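Apical membrane antigen 1 (Babesia divergens, PDB 4APM) probably serves in the moving junction through which apicomplexan parasites invade host cells, as a calcium-binding surface antigen of the parasite membrane. Local coordinates at residues I58-A64 / P75-L80; C51-V57 / D199-Y204; V31-G35 / R45-G49. The contacts are given in a common frame with arbitrary orientation. Numbering follows the deposited sequence.

In the fold
All three contacts lie in the first half of this domain I/II/III fragment of a longer membrane protein. Contact 3 comes first and closes the hairpin of strands 35-39 and 42-46. Contact 2 follows, where strand 53-54 pairs with strand 202-205, some 150 residues later. Contact 1 is nested inside that long loop and shares strand 56-60 with contact 2; their centres lie about 18 Å apart. Contacts 2 and 3, centres about 15 Å apart, touch where Lys56 NZ packs 4.1 Å from Asp32 N. Contacts 1 and 3, centres about 21 Å apart, do not touch. The run 31-64 thus passes from the hairpin through the edge strand of the five-stranded sheet into strand 56-60, paired with 191-195.

Contact 1 of 3, residues I58-A64 / P75-L80; sequences INLGNNA and PQDRGL
Two hydrogen bonds from one amide group are the polar links across this contact: Asn62 ND2 donates to Arg78 O at 2.9 Å, nearly straight at 169°, and to Pro75 O at 3.0 Å and 144°. The other end of the same side chain, OD1, turns back on its own backbone and accepts from Ala64 N at 2.8 Å, an Asx turn; chi1 near 69° (p) and chi2 near 4° set this up. Strand 58-60 ends here in a type I beta turn from Leu60 to Asn63, closed by Asn63 N to Leu60 O at 2.9 Å, and Asn63 takes a positive phi of 61°. Opposite, 75-80 is an irregular loop whose CA atoms come closest at Asn62–Gln76 (5.5 Å) and Ala64–Asp77 (5.1 Å), opening to 8.8 Å at Ile58–Leu80. Ala64 CB nestles against the loop's carbonyls, 3.5 Å from each of Gln76 O, Asp77 O and Arg78 O. Farther along, Leu60 CD1 lies 3.7 Å from Gly79 CA, Leu60 CD2 4.0 Å from Leu80 CD1, and Ile58 CB 3.9 Å from Leu80 CD2. Beyond the pair, Gln76 OE1 is hydrogen-bonded to Thr185 and Arg78 NE to Ala72 O, while strand 191-195 covers Ile58 and Leu60 with Met191. The chemistry is that of a loop closed by a buried asparagine: its amide donates to two backbone carbonyls of an irregular loop, Arg78 O and Pro75 O, while OD1 shapes its own turn, and Ile58, Leu60 and Leu80 pack apolar side chains at the other end.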
loop_
_atom_site.group_PDB
_atom_site.type_symbol
_atom_site.label_atom_id
_atom_site.label_comp_id
_atom_site.label_asym_id
_atom_site.label_seq_id
_atom_site.Cartn_x
_atom_site.Cartn_y
_atom_site.Cartn_z
ATOM N N ILE A 58 -2.689 -13.776 5.321
ATOM C CA ILE A 58 -2.325 -14.959 4.577
ATOM C C ILE A 58 -3.452 -15.963 4.694
ATOM O O ILE A 58 -3.811 -16.355 5.806
ATOM C CB ILE A 58 -1.004 -15.570 5.100
ATOM C CG1 ILE A 58 0.086 -14.478 5.260
ATOM C CG2 ILE A 58 -0.551 -16.702 4.187
ATOM C CD1 ILE A 58 0.507 -13.780 3.966
ATOM N N ASN A 59 -4.049 -16.326 3.556
ATOM C CA ASN A 59 -5.074 -17.386 3.497
ATOM C C ASN A 59 -4.443 -18.792 3.584
ATOM O O ASN A 59 -3.518 -19.125 2.833
ATOM C CB ASN A 59 -5.884 -17.290 2.196
ATOM C CG ASN A 59 -6.753 -16.056 2.130
ATOM O OD1 ASN A 59 -7.159 -15.503 3.164
ATOM N ND2 ASN A 59 -7.059 -15.609 0.903
ATOM N N LEU A 60 -4.947 -19.618 4.491
ATOM C CA LEU A 60 -4.335 -20.923 4.732
ATOM C C LEU A 60 -5.166 -22.085 4.163
ATOM O O LEU A 60 -6.393 -22.030 4.142
ATOM C CB LEU A 60 -4.049 -21.116 6.221
ATOM C CG LEU A 60 -3.116 -20.057 6.824
ATOM C CD1 LEU A 60 -2.828 -20.385 8.291
ATOM C CD2 LEU A 60 -1.814 -19.967 6.023
ATOM N N GLY A 61 -4.471 -23.113 3.669
ATOM C CA GLY A 61 -5.113 -24.325 3.159
ATOM C C GLY A 61 -6.103 -24.969 4.123
ATOM O O GLY A 61 -7.164 -25.432 3.709
ATOM N N ASN A 62 -5.775 -24.972 5.412
ATOM C CA ASN A 62 -6.676 -25.530 6.413
ATOM C C ASN A 62 -7.782 -24.568 6.831
ATOM O O ASN A 62 -8.545 -24.862 7.742
ATOM C CB ASN A 62 -5.895 -26.041 7.643
ATOM C CG ASN A 62 -5.264 -24.910 8.457
ATOM O OD1 ASN A 62 -5.462 -23.730 8.163
ATOM N ND2 ASN A 62 -4.542 -25.272 9.519
ATOM N N ASN A 63 -7.866 -23.417 6.167
ATOM C CA ASN A 63 -8.855 -22.380 6.504
ATOM C C ASN A 63 -8.777 -21.787 7.917
ATOM O O ASN A 63 -9.679 -21.077 8.350
ATOM C CB ASN A 63 -10.277 -22.849 6.196
ATOM C CG ASN A 63 -10.647 -22.647 4.734
ATOM O OD1 ASN A 63 -10.252 -23.435 3.867
ATOM N ND2 ASN A 63 -11.353 -21.546 4.443
ATOM N N ALA A 64 -7.680 -22.026 8.618
ATOM C CA ALA A 64 -7.517 -21.433 9.943
ATOM C C ALA A 64 -7.027 -19.987 9.809
ATOM O O ALA A 64 -6.179 -19.710 8.968
ATOM C CB ALA A 64 -6.539 -22.257 10.774
ATOM N N PRO A 75 -4.867 -29.807 14.183
ATOM C CA PRO A 75 -4.212 -29.371 12.947
ATOM C C PRO A 75 -5.095 -28.468 12.079
ATOM O O PRO A 75 -4.588 -27.735 11.238
ATOM C CB PRO A 75 -3.932 -30.688 12.206
ATOM C CG PRO A 75 -3.960 -31.742 13.253
ATOM C CD PRO A 75 -4.977 -31.275 14.257
ATOM N N GLN A 76 -6.404 -28.539 12.251
ATOM C CA GLN A 76 -7.284 -27.740 11.409
ATOM C C GLN A 76 -7.301 -26.303 11.891
ATOM O O GLN A 76 -7.886 -25.425 11.247
ATOM C CB GLN A 76 -8.704 -28.327 11.359
ATOM C CG GLN A 76 -8.950 -29.266 10.182
ATOM C CD GLN A 76 -9.061 -28.540 8.847
ATOM O OE1 GLN A 76 -8.313 -28.825 7.903
ATOM N NE2 GLN A 76 -9.999 -27.601 8.758
ATOM N N ASP A 77 -6.626 -26.061 13.006
ATOM C CA ASP A 77 -6.719 -24.782 13.702
ATOM C C ASP A 77 -5.417 -24.009 13.589
ATOM O O ASP A 77 -5.353 -22.837 13.967
ATOM C CB ASP A 77 -7.041 -24.999 15.181
ATOM C CG ASP A 77 -8.509 -25.257 15.428
ATOM O OD1 ASP A 77 -9.308 -25.089 14.490
ATOM O OD2 ASP A 77 -8.861 -25.643 16.566
ATOM N N ARG A 78 -4.376 -24.679 13.099
ATOM C CA ARG A 78 -3.022 -24.131 13.129
ATOM C C ARG A 78 -2.857 -22.978 12.148
ATOM O O ARG A 78 -3.157 -23.110 10.954
ATOM C CB ARG A 78 -1.985 -25.216 12.841
ATOM C CG ARG A 78 -2.094 -26.381 13.783
ATOM C CD ARG A 78 -0.926 -27.334 13.679
ATOM N NE ARG A 78 -0.966 -28.206 14.843
ATOM C CZ ARG A 78 -0.883 -29.527 14.805
ATOM N NH1 ARG A 78 -0.660 -30.157 13.660
ATOM N NH2 ARG A 78 -0.945 -30.206 15.935
ATOM N N GLY A 79 -2.385 -21.852 12.668
ATOM C CA GLY A 79 -2.050 -20.705 11.848
ATOM C C GLY A 79 -0.551 -20.616 11.710
ATOM O O GLY A 79 0.139 -21.634 11.726
ATOM N N LEU A 80 -0.051 -19.384 11.688
ATOM C CA LEU A 80 1.336 -19.079 11.373
ATOM C C LEU A 80 2.022 -18.427 12.574
ATOM O O LEU A 80 3.242 -18.167 12.543
ATOM C CB LEU A 80 1.372 -18.092 10.210
ATOM C CG LEU A 80 1.663 -18.551 8.784
ATOM C CD1 LEU A 80 1.250 -19.987 8.553
ATOM C CD2 LEU A 80 1.048 -17.601 7.770
#

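Contact 2 of 3, residues C51-V57 / D199-Y204; sequences CPVMGKV and DAHLYY
This is an antiparallel strand pairing in a five-stranded sheet, with 53-54, outermost within that sheet, beside 202-205. Val53 and Tyr204 form a hydrogen-bonded pair (CA–CA 5.2 Å), satisfied both ways: Val53 N to Tyr204 O at 2.9 Å and Tyr204 N to Val53 O at 3.1 Å. Met54 and Tyr203 make the next, non-hydrogen-bonded pair (CA–CA 4.6 Å). A third bond, Gly55 N to Leu202 O at 2.8 Å, follows as the edge strand bends through a type II turn from Val53 to Lys56, Gly55 at its third position with phi 75°. Across from it a type I turn from Asp199 to Leu202 is closed by Leu202 N to Asp199 O, 2.9 Å. Other polar groups find partners outside: Met54 O accepts from Lys195 NZ, and backbone bonds join Met54 to Val348, Gly55 to Ser196, Val57 to Met194 and Tyr203 to Tyr152 on the inner strand. Cys51, just before the strand, is disulfide-bonded to Cys217.

On the Met54–Tyr203 face of the sheet, Met54 (chi1 m, chi2 t) brings CG to 3.4 Å from Tyr203 CE2 and SD 4.9 Å from the ring centroid, an oblique Met-aromatic contact. Pro52 CB meets the edge of the Tyr203 ring, 3.9 Å from Tyr203 CD2. Val57 CG1 packs 3.9 Å from Leu202 CD2. Over the Tyr204 ring runs the all-trans Lys56 side chain, whose NZ bonds to Gln167, Ile29 O and Tyr30 O; Lys56 CE makes a CH-pi contact 3.7 Å from the Tyr204 centroid, and Lys56 NZ, 4.3 Å from it, an off-centre cation-pi contact.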
loop_
_atom_site.group_PDB
_atom_site.type_symbol
_atom_site.label_atom_id
_atom_site.label_comp_id
_atom_site.label_asym_id
_atom_site.label_seq_id
_atom_site.Cartn_x
_atom_site.Cartn_y
_atom_site.Cartn_z
ATOM N N CYS A 51 7.824 -0.331 5.002
ATOM C CA CYS A 51 6.455 0.026 5.281
ATOM C C CYS A 51 5.667 -1.193 5.786
ATOM O O CYS A 51 5.804 -2.293 5.256
ATOM C CB CYS A 51 5.800 0.544 4.023
ATOM S SG CYS A 51 6.566 2.038 3.379
ATOM N N PRO A 52 4.830 -0.990 6.818
ATOM C CA PRO A 52 3.833 -2.009 7.120
ATOM C C PRO A 52 2.798 -2.038 5.988
ATOM O O PRO A 52 2.689 -1.066 5.223
ATOM C CB PRO A 52 3.200 -1.489 8.422
ATOM C CG PRO A 52 3.518 0.011 8.470
ATOM C CD PRO A 52 4.411 0.344 7.305
ATOM N N VAL A 53 2.152 -3.182 5.801
ATOM C CA VAL A 53 1.183 -3.381 4.730
ATOM C C VAL A 53 -0.219 -3.606 5.351
ATOM O O VAL A 53 -0.469 -4.632 5.986
ATOM C CB VAL A 53 1.586 -4.607 3.871
ATOM C CG1 VAL A 53 0.643 -4.783 2.706
ATOM C CG2 VAL A 53 3.039 -4.469 3.370
ATOM N N MET A 54 -1.109 -2.630 5.224
ATOM C CA MET A 54 -2.424 -2.740 5.864
ATOM C C MET A 54 -3.287 -3.786 5.140
ATOM O O MET A 54 -3.247 -3.908 3.908
ATOM C CB MET A 54 -3.151 -1.402 5.875
ATOM C CG MET A 54 -2.493 -0.335 6.708
ATOM S SD MET A 54 -3.432 1.205 6.671
ATOM C CE MET A 54 -4.750 0.889 7.859
ATOM N N GLY A 55 -4.040 -4.561 5.908
ATOM C CA GLY A 55 -4.964 -5.501 5.308
ATOM C C GLY A 55 -4.333 -6.749 4.717
ATOM O O GLY A 55 -5.041 -7.577 4.138
ATOM N N LYS A 56 -3.019 -6.911 4.841
ATOM C CA LYS A 56 -2.407 -8.137 4.341
ATOM C C LYS A 56 -2.659 -9.267 5.305
ATOM O O LYS A 56 -2.229 -9.203 6.465
ATOM C CB LYS A 56 -0.897 -7.980 4.111
ATOM C CG LYS A 56 -0.175 -9.285 3.774
ATOM C CD LYS A 56 1.212 -9.011 3.217
ATOM C CE LYS A 56 2.080 -10.260 3.192
ATOM N NZ LYS A 56 3.330 -9.973 2.410
ATOM N N VAL A 57 -3.383 -10.281 4.834
ATOM C CA VAL A 57 -3.528 -11.523 5.550
ATOM C C VAL A 57 -2.985 -12.651 4.687
ATOM O O VAL A 57 -2.846 -12.514 3.463
ATOM C CB VAL A 57 -5.005 -11.839 5.933
ATOM C CG1 VAL A 57 -5.614 -10.740 6.785
ATOM C CG2 VAL A 57 -5.868 -12.141 4.710
ATOM N N ASP A 199 -10.140 -6.928 7.283
ATOM C CA ASP A 199 -8.944 -6.958 8.104
ATOM C C ASP A 199 -8.062 -5.749 7.850
ATOM O O ASP A 199 -6.832 -5.815 7.976
ATOM C CB ASP A 199 -8.214 -8.290 7.957
ATOM C CG ASP A 199 -8.792 -9.362 8.884
ATOM O OD1 ASP A 199 -9.258 -9.006 9.994
ATOM O OD2 ASP A 199 -8.787 -10.558 8.522
ATOM N N ALA A 200 -8.682 -4.644 7.453
ATOM C CA ALA A 200 -7.912 -3.481 7.040
ATOM C C ALA A 200 -7.061 -2.986 8.212
ATOM O O ALA A 200 -6.161 -2.191 8.042
ATOM C CB ALA A 200 -8.829 -2.383 6.563
ATOM N N HIS A 201 -7.360 -3.485 9.398
ATOM C CA HIS A 201 -6.818 -2.933 10.637
ATOM C C HIS A 201 -5.611 -3.749 11.044
ATOM O O HIS A 201 -4.974 -3.465 12.049
ATOM C CB HIS A 201 -7.900 -2.964 11.756
ATOM C CG HIS A 201 -8.500 -4.354 11.998
ATOM N ND1 HIS A 201 -9.410 -4.912 11.167
ATOM C CD2 HIS A 201 -8.264 -5.299 13.008
ATOM C CE1 HIS A 201 -9.736 -6.152 11.618
ATOM N NE2 HIS A 201 -9.035 -6.388 12.737
ATOM N N LEU A 202 -5.307 -4.779 10.261
ATOM C CA LEU A 202 -4.100 -5.578 10.435
ATOM C C LEU A 202 -2.936 -4.985 9.638
ATOM O O LEU A 202 -3.114 -4.496 8.507
ATOM C CB LEU A 202 -4.353 -7.027 10.002
ATOM C CG LEU A 202 -4.799 -8.074 11.034
ATOM C CD1 LEU A 202 -5.780 -7.546 12.083
ATOM C CD2 LEU A 202 -5.349 -9.332 10.375
ATOM N N TYR A 203 -1.740 -5.025 10.238
ATOM C CA TYR A 203 -0.520 -4.549 9.593
ATOM C C TYR A 203 0.498 -5.676 9.574
ATOM O O TYR A 203 0.986 -6.078 10.626
ATOM C CB TYR A 203 0.081 -3.404 10.393
ATOM C CG TYR A 203 -0.770 -2.178 10.472
ATOM C CD1 TYR A 203 -1.902 -2.135 11.288
ATOM C CD2 TYR A 203 -0.425 -1.042 9.746
ATOM C CE1 TYR A 203 -2.675 -1.019 11.346
ATOM C CE2 TYR A 203 -1.169 0.098 9.828
ATOM C CZ TYR A 203 -2.295 0.101 10.638
ATOM O OH TYR A 203 -3.048 1.238 10.687
ATOM N N TYR A 204 0.810 -6.181 8.388
ATOM C CA TYR A 204 1.901 -7.152 8.209
ATOM C C TYR A 204 3.193 -6.388 7.933
ATOM O O TYR A 204 3.235 -5.501 7.083
ATOM C CB TYR A 204 1.589 -8.070 7.024
ATOM C CG TYR A 204 2.542 -9.242 6.839
ATOM C CD1 TYR A 204 3.776 -9.078 6.205
ATOM C CD2 TYR A 204 2.187 -10.518 7.261
ATOM C CE1 TYR A 204 4.634 -10.162 6.017
ATOM C CE2 TYR A 204 3.044 -11.605 7.103
ATOM C CZ TYR A 204 4.266 -11.418 6.484
ATOM O OH TYR A 204 5.104 -12.468 6.309
#

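Contact 3 of 3, residues V31-G35 / R45-G49; sequences VDLGG and RMPTG
Backbone hydrogen bonds come from one antiparallel hydrogen-bonded pair, Gly35 with Met46 (CA–CA 5.1 Å): Gly35 N to Met46 O at 2.9 Å and Met46 N to Gly35 O at 2.7 Å. Gly34 and Gly35 both face Met46, a classic beta bulge where the strand begins. A CB on Gly35 would collide with Thr48 CG2, and one on Gly34 with Thr48 OG1, so glycine fits both positions.

Asp32 (chi1 t) supplies the side-chain bonds. Its OD1 accepts from Thr48 N at 3.1 Å and from Gly34 N at 3.2 Å, the latter an Asx turn, and OD2 takes Gly49 N at 2.7 Å; Ser27 OG also reaches OD1.

Packing is led by Leu33, whose CB sits over one face of the Arg45 guanidinium, 3.7 Å from CZ; Arg45 NH2 bonds to Asp263 O. The backbones come closest at Leu33 and Pro47, CA–CA 4.3 Å. End to end, the directions from CA 32 to CA 35 and from CA 45 to CA 49 are 115° apart.

In the fold, the contact closes the base of the two-stranded hairpin 35-39/42-46, joining the loop that follows helix 21-24 to the run leading into strand 53-54.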
loop_
_atom_site.group_PDB
_atom_site.type_symbol
_atom_site.label_atom_id
_atom_site.label_comp_id
_atom_site.label_asym_id
_atom_site.label_seq_id
_atom_site.Cartn_x
_atom_site.Cartn_y
_atom_site.Cartn_z
ATOM N N VAL A 31 4.512 -10.452 -1.681
ATOM C CA VAL A 31 5.397 -11.356 -0.928
ATOM C C VAL A 31 6.709 -10.646 -0.638
ATOM O O VAL A 31 7.412 -10.174 -1.565
ATOM C CB VAL A 31 5.712 -12.657 -1.715
ATOM C CG1 VAL A 31 6.797 -13.480 -1.000
ATOM C CG2 VAL A 31 4.435 -13.466 -1.955
ATOM N N ASP A 32 7.009 -10.508 0.653
ATOM C CA ASP A 32 8.211 -9.809 1.079
ATOM C C ASP A 32 9.213 -10.825 1.666
ATOM O O ASP A 32 8.981 -11.432 2.737
ATOM C CB ASP A 32 7.888 -8.672 2.067
ATOM C CG ASP A 32 9.144 -8.012 2.637
ATOM O OD1 ASP A 32 10.262 -8.376 2.198
ATOM O OD2 ASP A 32 9.028 -7.101 3.513
ATOM N N LEU A 33 10.245 -11.088 0.868
ATOM C CA LEU A 33 11.331 -11.974 1.235
ATOM C C LEU A 33 12.640 -11.314 0.812
ATOM O O LEU A 33 13.515 -11.967 0.285
ATOM C CB LEU A 33 11.188 -13.328 0.506
ATOM C CG LEU A 33 10.000 -14.189 0.938
ATOM C CD1 LEU A 33 9.835 -15.464 0.082
ATOM C CD2 LEU A 33 10.122 -14.511 2.426
ATOM N N GLY A 34 12.756 -10.020 1.050
ATOM C CA GLY A 34 13.750 -9.210 0.395
ATOM C C GLY A 34 15.114 -9.319 1.025
ATOM O O GLY A 34 16.084 -8.810 0.475
ATOM N N GLY A 35 15.190 -9.995 2.167
ATOM C CA GLY A 35 16.455 -10.218 2.863
ATOM C C GLY A 35 16.843 -11.685 3.054
ATOM O O GLY A 35 15.985 -12.585 3.089
ATOM N N ARG A 45 15.687 -16.765 3.884
ATOM C CA ARG A 45 15.089 -15.522 3.427
ATOM C C ARG A 45 14.107 -14.978 4.472
ATOM O O ARG A 45 13.475 -15.734 5.217
ATOM C CB ARG A 45 14.380 -15.730 2.097
ATOM C CG ARG A 45 15.299 -16.081 0.949
ATOM C CD ARG A 45 14.509 -16.175 -0.336
ATOM N NE ARG A 45 14.392 -14.870 -0.982
ATOM C CZ ARG A 45 13.562 -14.601 -1.981
ATOM N NH1 ARG A 45 12.753 -15.548 -2.446
ATOM N NH2 ARG A 45 13.519 -13.373 -2.497
ATOM N N MET A 46 13.971 -13.664 4.497
ATOM C CA MET A 46 13.082 -13.004 5.417
ATOM C C MET A 46 12.567 -11.685 4.805
ATOM O O MET A 46 13.201 -11.134 3.908
ATOM C CB MET A 46 13.818 -12.721 6.720
ATOM C CG MET A 46 14.888 -11.676 6.553
ATOM S SD MET A 46 15.830 -11.615 8.063
ATOM C CE MET A 46 16.459 -9.965 7.957
ATOM N N PRO A 47 11.419 -11.174 5.316
ATOM C CA PRO A 47 10.910 -9.846 4.958
ATOM C C PRO A 47 11.826 -8.756 5.480
ATOM O O PRO A 47 12.395 -8.890 6.568
ATOM C CB PRO A 47 9.551 -9.769 5.689
ATOM C CG PRO A 47 9.263 -11.169 6.194
ATOM C CD PRO A 47 10.595 -11.826 6.353
ATOM N N THR A 48 11.925 -7.655 4.736
ATOM C CA THR A 48 12.785 -6.557 5.130
ATOM C C THR A 48 12.167 -5.228 4.716
ATOM O O THR A 48 12.803 -4.200 4.827
ATOM C CB THR A 48 14.188 -6.666 4.455
ATOM O OG1 THR A 48 14.019 -6.717 3.044
ATOM C CG2 THR A 48 14.900 -7.922 4.884
ATOM N N GLY A 49 10.944 -5.257 4.208
ATOM C CA GLY A 49 10.277 -4.034 3.771
ATOM C C GLY A 49 10.079 -3.010 4.880
ATOM O O GLY A 49 9.827 -3.380 6.037
#